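Local structure of PGRP-Hd - Peptidoglycan recognition protein homologue (Alvinella pompejana, 3EP1) at residues Glu28-Gln33 with Pro155-Gln160. The protein probably recognises bacterial peptidoglycan in innate immunity, as a peptidoglycan recognition protein homologue with an N-acetylmuramoyl-L-alanine amidase-type fold. Residues are numbered along the deposited sequence; the frame is centred on the assembly and turned at random.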
# COMPACT_ATOMS: atom_id res chain seq x y z
N GLU A 28 11.81 -6.38 -9.56
CA GLU A 28 12.37 -5.14 -10.11
C GLU A 28 11.34 -4.20 -10.76
O GLU A 28 10.36 -4.64 -11.37
CB GLU A 28 13.52 -5.45 -11.09
CG GLU A 28 13.18 -6.39 -12.23
CD GLU A 28 14.44 -6.98 -12.86
OE1 GLU A 28 14.33 -7.75 -13.84
OE2 GLU A 28 15.54 -6.67 -12.36
N ILE A 29 11.57 -2.91 -10.59
CA ILE A 29 10.68 -1.89 -11.15
C ILE A 29 11.39 -1.12 -12.26
O ILE A 29 12.44 -0.51 -12.03
CB ILE A 29 10.25 -0.87 -10.06
CG1 ILE A 29 9.39 -1.54 -8.99
CG2 ILE A 29 9.47 0.27 -10.71
CD1 ILE A 29 10.12 -2.50 -8.08
N PHE A 30 10.82 -1.14 -13.46
CA PHE A 30 11.42 -0.43 -14.58
C PHE A 30 10.75 0.91 -14.80
O PHE A 30 9.53 0.98 -14.99
CB PHE A 30 11.32 -1.28 -15.86
CG PHE A 30 12.19 -2.49 -15.84
CD1 PHE A 30 13.58 -2.36 -15.80
CD2 PHE A 30 11.64 -3.77 -15.82
CE1 PHE A 30 14.41 -3.48 -15.74
CE2 PHE A 30 12.46 -4.90 -15.76
CZ PHE A 30 13.84 -4.75 -15.72
N LEU A 31 11.54 1.98 -14.77
CA LEU A 31 11.03 3.34 -14.94
C LEU A 31 11.18 3.88 -16.36
O LEU A 31 12.27 3.90 -16.92
CB LEU A 31 11.73 4.30 -13.97
CG LEU A 31 11.11 4.52 -12.58
CD1 LEU A 31 11.92 5.56 -11.83
CD2 LEU A 31 9.67 4.99 -12.72
N TRP A 32 10.06 4.32 -16.92
CA TRP A 32 10.02 4.88 -18.27
C TRP A 32 9.27 6.18 -18.25
O TRP A 32 8.26 6.30 -17.56
CB TRP A 32 9.30 3.95 -19.24
CG TRP A 32 10.01 2.69 -19.54
CD1 TRP A 32 10.04 1.56 -18.78
CD2 TRP A 32 10.77 2.42 -20.72
NE1 TRP A 32 10.78 0.60 -19.41
CE2 TRP A 32 11.24 1.09 -20.60
CE3 TRP A 32 11.11 3.16 -21.86
CZ2 TRP A 32 12.03 0.49 -21.59
CZ3 TRP A 32 11.89 2.56 -22.84
CH2 TRP A 32 12.34 1.24 -22.70
N GLN A 33 9.74 7.16 -19.01
CA GLN A 33 9.08 8.45 -19.09
C GLN A 33 8.23 8.43 -20.36
O GLN A 33 8.64 7.82 -21.36
CB GLN A 33 10.10 9.57 -19.19
CG GLN A 33 10.69 9.74 -20.58
CD GLN A 33 11.75 10.81 -20.65
OE1 GLN A 33 11.55 11.93 -20.18
NE2 GLN A 33 12.89 10.48 -21.24
N PRO A 155 19.12 6.95 -18.69
CA PRO A 155 18.67 8.25 -19.20
C PRO A 155 17.76 8.14 -20.41
O PRO A 155 16.89 8.98 -20.62
CB PRO A 155 19.99 8.97 -19.51
CG PRO A 155 20.94 7.85 -19.80
CD PRO A 155 20.59 6.85 -18.72
N ALA A 156 17.96 7.09 -21.20
CA ALA A 156 17.16 6.86 -22.40
C ALA A 156 15.74 6.44 -22.06
O ALA A 156 14.79 6.80 -22.76
CB ALA A 156 17.81 5.79 -23.26
N MET A 157 15.60 5.70 -20.97
CA MET A 157 14.30 5.20 -20.53
C MET A 157 13.42 6.23 -19.83
O MET A 157 12.24 6.36 -20.16
CB MET A 157 14.49 4.02 -19.59
CG MET A 157 15.03 2.78 -20.23
SD MET A 157 15.47 1.57 -18.98
CE MET A 157 13.96 1.36 -18.13
N SER A 158 14.01 6.94 -18.87
CA SER A 158 13.26 7.91 -18.08
C SER A 158 13.78 9.35 -18.09
O SER A 158 13.25 10.21 -17.39
CB SER A 158 13.20 7.43 -16.64
OG SER A 158 14.50 7.32 -16.10
N GLY A 159 14.81 9.62 -18.88
CA GLY A 159 15.34 10.97 -18.93
C GLY A 159 16.56 11.15 -18.05
O GLY A 159 16.65 10.60 -16.95
N GLN A 160 17.52 11.92 -18.55
CA GLN A 160 18.76 12.21 -17.86
C GLN A 160 18.53 12.73 -16.46
O GLN A 160 19.11 12.22 -15.50
CB GLN A 160 19.54 13.27 -18.64
CG GLN A 160 20.77 12.75 -19.36
CD GLN A 160 21.82 12.27 -18.40
OE1 GLN A 160 21.98 12.83 -17.31
NE2 GLN A 160 22.55 11.23 -18.79
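Met157 O takes the backbone N-H of Gln33 at 2.9 Å, a nearly straight bond (164° at the hydrogen), and the same oxygen lies 3.3 Å from Trp32 CA in a C-H...O contact. This ties the end of strand 26-33, set between parallel neighbours 110-115 and 149-152 in the mixed sheet of the amidase-type domain, to the short helix 155-158, which follows 149-152, an outermost strand within this chain. From there the Met157 side chain reaches back over the Trp32 indole. Its CG passes about 4.0 Å from Trp32 CH2, and a bend at chi3 (57°) brings CE over the face of the five-membered ring, 3.8 Å from the centroid, in a CH-pi contact. SD makes an oblique Met-aromatic contact with the six-membered ring. The methyl also comes within 3.3 Å of Leu31 O, which accepts a hydrogen bond from the Thr153 hydroxyl. Gln33, its chain extended beyond CG, lies against the backbone of Ser158 and Gly159, while OE1 is taken by the backbone N of Phe119. The one hydrogen bond between the two segments thus joins strand end to helix, and the methionine-indole contact adds a largely apolar, dispersive hold beside it.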